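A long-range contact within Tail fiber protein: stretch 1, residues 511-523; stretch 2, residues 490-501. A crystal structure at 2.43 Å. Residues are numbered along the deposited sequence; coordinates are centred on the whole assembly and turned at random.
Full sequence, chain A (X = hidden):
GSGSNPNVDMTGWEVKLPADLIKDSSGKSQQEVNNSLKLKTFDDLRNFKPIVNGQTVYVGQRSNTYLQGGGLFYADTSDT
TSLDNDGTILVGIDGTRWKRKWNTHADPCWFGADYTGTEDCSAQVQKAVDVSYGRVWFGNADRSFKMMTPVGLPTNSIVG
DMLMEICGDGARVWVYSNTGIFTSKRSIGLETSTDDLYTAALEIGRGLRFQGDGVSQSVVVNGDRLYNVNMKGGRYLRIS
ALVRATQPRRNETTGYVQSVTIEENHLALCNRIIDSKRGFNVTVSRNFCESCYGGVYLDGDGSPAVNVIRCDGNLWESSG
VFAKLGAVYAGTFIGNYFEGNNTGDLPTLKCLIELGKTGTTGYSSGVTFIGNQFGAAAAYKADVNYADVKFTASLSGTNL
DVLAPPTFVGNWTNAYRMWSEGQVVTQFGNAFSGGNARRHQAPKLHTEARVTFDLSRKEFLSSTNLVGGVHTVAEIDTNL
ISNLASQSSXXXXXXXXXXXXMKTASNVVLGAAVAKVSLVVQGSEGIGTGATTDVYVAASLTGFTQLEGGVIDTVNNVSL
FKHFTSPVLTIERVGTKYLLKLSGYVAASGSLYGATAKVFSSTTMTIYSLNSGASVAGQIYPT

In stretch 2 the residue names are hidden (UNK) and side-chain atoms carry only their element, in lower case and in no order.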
# COMPACT_ATOMS: atom_id res chain seq x y z
N GLY A 511 -1.57 20.99 -46.85
CA GLY A 511 -2.61 20.00 -47.08
C GLY A 511 -2.62 18.98 -45.97
O GLY A 511 -1.68 18.87 -45.18
N ALA A 512 -3.71 18.22 -45.91
CA ALA A 512 -3.87 17.21 -44.88
C ALA A 512 -4.85 16.15 -45.35
O ALA A 512 -5.86 16.48 -45.97
CB ALA A 512 -4.34 17.83 -43.55
N ALA A 513 -4.54 14.90 -45.04
CA ALA A 513 -5.38 13.78 -45.43
C ALA A 513 -5.15 12.64 -44.44
O ALA A 513 -4.25 12.70 -43.60
CB ALA A 513 -5.08 13.32 -46.86
N VAL A 514 -5.98 11.61 -44.55
CA VAL A 514 -5.83 10.42 -43.72
C VAL A 514 -6.27 9.21 -44.53
O VAL A 514 -7.29 9.26 -45.23
CB VAL A 514 -6.61 10.54 -42.40
CG1 VAL A 514 -8.04 11.00 -42.65
CG2 VAL A 514 -6.59 9.23 -41.62
N ALA A 515 -5.47 8.14 -44.47
CA ALA A 515 -5.77 6.89 -45.14
C ALA A 515 -6.07 5.81 -44.10
O ALA A 515 -5.42 5.74 -43.05
CB ALA A 515 -4.61 6.44 -46.02
N LYS A 516 -7.06 4.97 -44.40
CA LYS A 516 -7.38 3.81 -43.58
C LYS A 516 -6.97 2.56 -44.36
O LYS A 516 -7.50 2.30 -45.44
CB LYS A 516 -8.87 3.78 -43.24
CG LYS A 516 -9.41 5.11 -42.73
CD LYS A 516 -8.74 5.53 -41.44
CE LYS A 516 -9.03 4.53 -40.33
NZ LYS A 516 -8.50 4.96 -39.00
N VAL A 517 -6.03 1.79 -43.80
CA VAL A 517 -5.48 0.61 -44.45
C VAL A 517 -5.72 -0.60 -43.56
O VAL A 517 -5.68 -0.49 -42.33
CB VAL A 517 -3.98 0.78 -44.76
CG1 VAL A 517 -3.42 -0.45 -45.44
CG2 VAL A 517 -3.76 2.01 -45.63
N SER A 518 -5.97 -1.75 -44.19
CA SER A 518 -6.08 -3.03 -43.49
C SER A 518 -4.99 -3.97 -44.01
O SER A 518 -4.70 -3.99 -45.21
CB SER A 518 -7.47 -3.64 -43.70
OG SER A 518 -7.75 -4.62 -42.71
N LEU A 519 -4.39 -4.74 -43.10
CA LEU A 519 -3.26 -5.60 -43.42
C LEU A 519 -3.49 -7.02 -42.93
O LEU A 519 -4.19 -7.25 -41.93
CB LEU A 519 -1.96 -5.10 -42.78
CG LEU A 519 -1.58 -3.63 -42.91
CD1 LEU A 519 -0.35 -3.34 -42.08
CD2 LEU A 519 -1.33 -3.32 -44.36
N VAL A 520 -2.86 -7.97 -43.61
CA VAL A 520 -2.73 -9.34 -43.13
C VAL A 520 -1.27 -9.75 -43.31
O VAL A 520 -0.68 -9.49 -44.36
CB VAL A 520 -3.68 -10.31 -43.86
CG1 VAL A 520 -3.58 -10.14 -45.37
CG2 VAL A 520 -3.41 -11.75 -43.45
N VAL A 521 -0.68 -10.36 -42.28
CA VAL A 521 0.71 -10.79 -42.29
C VAL A 521 0.74 -12.30 -42.08
O VAL A 521 0.16 -12.80 -41.11
CB VAL A 521 1.54 -10.07 -41.20
CG1 VAL A 521 3.03 -10.25 -41.46
CG2 VAL A 521 1.18 -8.59 -41.14
N GLN A 522 1.41 -13.02 -42.98
CA GLN A 522 1.48 -14.47 -42.89
C GLN A 522 2.69 -14.99 -43.64
O GLN A 522 2.98 -14.55 -44.76
CB GLN A 522 0.20 -15.12 -43.43
CG GLN A 522 0.25 -16.66 -43.53
CD GLN A 522 0.08 -17.35 -42.18
OE1 GLN A 522 -0.85 -17.05 -41.42
NE2 GLN A 522 0.97 -18.29 -41.88
N GLY A 523 3.40 -15.94 -43.02
CA GLY A 523 4.53 -16.62 -43.62
C GLY A 523 4.34 -18.12 -43.57
O GLY A 523 3.22 -18.64 -43.63
N UNK A 490 3.97 -15.60 -35.48
CA UNK A 490 4.33 -14.52 -36.39
C UNK A 490 3.12 -13.81 -36.97
O UNK A 490 3.05 -12.57 -36.95
n UNK A 490 8.77 -16.43 -37.51
c UNK A 490 6.45 -15.80 -37.01
c UNK A 490 9.22 -17.59 -37.98
n UNK A 490 8.58 -18.20 -38.97
c UNK A 490 5.22 -15.07 -37.51
n UNK A 490 10.31 -18.14 -37.46
c UNK A 490 7.58 -15.75 -38.01
N UNK A 491 2.15 -14.56 -37.49
CA UNK A 491 1.05 -13.98 -38.24
C UNK A 491 0.22 -13.03 -37.38
O UNK A 491 0.09 -13.21 -36.16
c UNK A 491 0.15 -15.07 -38.82
N UNK A 492 -0.36 -12.02 -38.03
CA UNK A 492 -1.23 -11.06 -37.37
C UNK A 492 -1.95 -10.26 -38.44
O UNK A 492 -1.63 -10.33 -39.63
c UNK A 492 -0.45 -10.14 -36.42
s UNK A 492 0.83 -9.16 -37.23
N UNK A 493 -2.95 -9.50 -38.00
CA UNK A 493 -3.63 -8.52 -38.83
C UNK A 493 -3.63 -7.19 -38.09
O UNK A 493 -3.36 -7.12 -36.89
c UNK A 493 -5.06 -8.95 -39.17
o UNK A 493 -5.80 -9.22 -37.96
c UNK A 493 -5.04 -10.20 -40.03
N UNK A 494 -3.93 -6.12 -38.82
CA UNK A 494 -3.78 -4.78 -38.27
C UNK A 494 -4.51 -3.77 -39.14
O UNK A 494 -4.73 -3.99 -40.33
c UNK A 494 -2.30 -4.39 -38.14
N UNK A 495 -4.87 -2.65 -38.51
CA UNK A 495 -5.37 -1.46 -39.18
C UNK A 495 -4.31 -0.37 -39.15
O UNK A 495 -3.43 -0.35 -38.28
o UNK A 495 -8.79 -1.76 -37.87
c UNK A 495 -7.81 -1.92 -38.63
c UNK A 495 -6.65 -0.95 -38.51
o UNK A 495 -7.75 -2.83 -39.48
N UNK A 496 -4.40 0.55 -40.10
CA UNK A 496 -3.48 1.68 -40.17
C UNK A 496 -4.23 3.00 -40.35
O UNK A 496 -5.04 3.15 -41.26
se UNK A 496 -0.13 0.45 -42.58
c UNK A 496 1.01 1.99 -42.17
c UNK A 496 -1.35 0.55 -41.06
c UNK A 496 -2.50 1.50 -41.32
N UNK A 497 -3.95 3.96 -39.47
CA UNK A 497 -4.43 5.33 -39.59
C UNK A 497 -3.22 6.19 -39.95
O UNK A 497 -2.39 6.48 -39.09
c UNK A 497 -5.79 7.14 -38.46
n UNK A 497 -5.06 8.23 -38.23
o UNK A 497 -6.98 7.20 -38.80
c UNK A 497 -5.10 5.80 -38.30
N UNK A 498 -3.13 6.59 -41.21
CA UNK A 498 -1.97 7.33 -41.71
C UNK A 498 -2.40 8.78 -41.88
O UNK A 498 -2.94 9.18 -42.91
c UNK A 498 -1.24 5.22 -42.87
c UNK A 498 -0.95 4.53 -44.18
c UNK A 498 -1.43 6.74 -43.02
c UNK A 498 -0.13 7.42 -43.42
N UNK A 499 -2.15 9.59 -40.85
CA UNK A 499 -2.42 11.03 -40.92
C UNK A 499 -1.27 11.69 -41.68
O UNK A 499 -0.14 11.75 -41.19
c UNK A 499 -3.41 13.77 -40.53
c UNK A 499 -2.76 13.11 -39.49
c UNK A 499 -3.58 15.14 -40.50
c UNK A 499 -3.12 15.87 -39.43
c UNK A 499 -2.30 13.86 -38.42
c UNK A 499 -2.57 11.61 -39.52
c UNK A 499 -2.47 15.23 -38.39
N UNK A 500 -1.56 12.20 -42.87
CA UNK A 500 -0.54 12.82 -43.70
C UNK A 500 -0.68 14.34 -43.69
O UNK A 500 -1.75 14.88 -44.00
c UNK A 500 -0.61 12.31 -45.13
se UNK A 500 -1.34 10.16 -46.93
c UNK A 500 -0.51 10.80 -45.28
c UNK A 500 -3.20 10.22 -46.36
N UNK A 501 0.40 15.02 -43.35
CA UNK A 501 0.47 16.47 -43.39
C UNK A 501 1.46 16.86 -44.49
O UNK A 501 2.65 16.59 -44.38
c UNK A 501 -0.18 16.89 -40.96
o UNK A 501 1.26 16.77 -39.05
c UNK A 501 0.89 17.04 -42.03
c UNK A 501 0.29 17.31 -39.58
n UNK A 501 -0.40 18.28 -38.99
O HOH W 1 -7.46 -5.58 -40.30

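Position 490 carries three carbons, a nitrogen, then a carbon bearing two more nitrogens: a guanidinium, so Arg490. It makes no contact with stretch 1, and its NE and NH2 are hydrogen-bonded elsewhere in the structure.

Position 491 has one carbon, its CB, 3.4 Å from Gln522 OE1. A lone carbon means Ala491.

Position 492 has a carbon and then a sulfur, which lies 4.0 Å from Val521 CG2. With nothing beyond the sulfur, this is Cys492. Its N donates to Val521 O (3.2 Å) and its O accepts from Val521 N (2.8 Å), opening the ladder.

Position 493 forks at CB into one oxygen and one carbon; the fork's carbon sits 4.1 Å from Val520 CB. That is Thr493.

Position 494 again has a single carbon, beside Leu519: Ala494. Its O accepts from Leu519 N at 2.9 Å, whereas the return bond from its N to Leu519 O is weak, at 3.3 Å.

Position 495 has two carbons, the second carrying two oxygens, one of them 3.7 Å from Ser518 OG. A short carboxylate is Asp495. A water bridges the gap, 2.9 Å from Asp495 OD1 and 2.6 Å from Ser518 OG.

Position 496 is an unbranched chain of two carbons, a selenium and a carbon, the selenium 3.8 Å from Leu519 CD1. This is Met496, present as selenomethionine; its CB also packs 3.8 Å from Val517 CB.

Position 497 has two carbons, the second carrying one nitrogen and one oxygen, the oxygen 2.7 Å from Lys516 NZ. This short amide is Asn497. Lys516 bends through three m rotamers so that its NZ donates to Asn497 OD1.

Position 498 has four carbons, forked at the first with one arm two carbons long; the end of that arm meets Val517 CG2 at 4.0 Å. This is Ile498.

Position 499 has one carbon and a six-carbon ring, with no oxygen. Ala513 O and Ala512 CB lie at the ring's edge, Ala512 CB 4.1 Å from a ring carbon. This is Phe499.

Position 500 repeats the selenium chain, and its terminal carbon reaches Ala513 CB (3.7 Å) and Ala515 CB (4.0 Å), filling space beside two small residues. It is selenomethionine Met500.

Position 501 has three carbons, the third carrying oxygen and nitrogen: Gln501, whose amide bonds elsewhere in the structure.

The rule is alternation. Two antiparallel strands pair through backbone bonds at every second residue, which fixes the register. One face, with Val517, Leu519, Met496 and Met500, is apolar; the other mixes Val514 and Phe499 with the Lys516–Asn497 bond and the Ser518–Asp495 water bridge.

Stretch 2 490-501: RACTADMNIFMQ
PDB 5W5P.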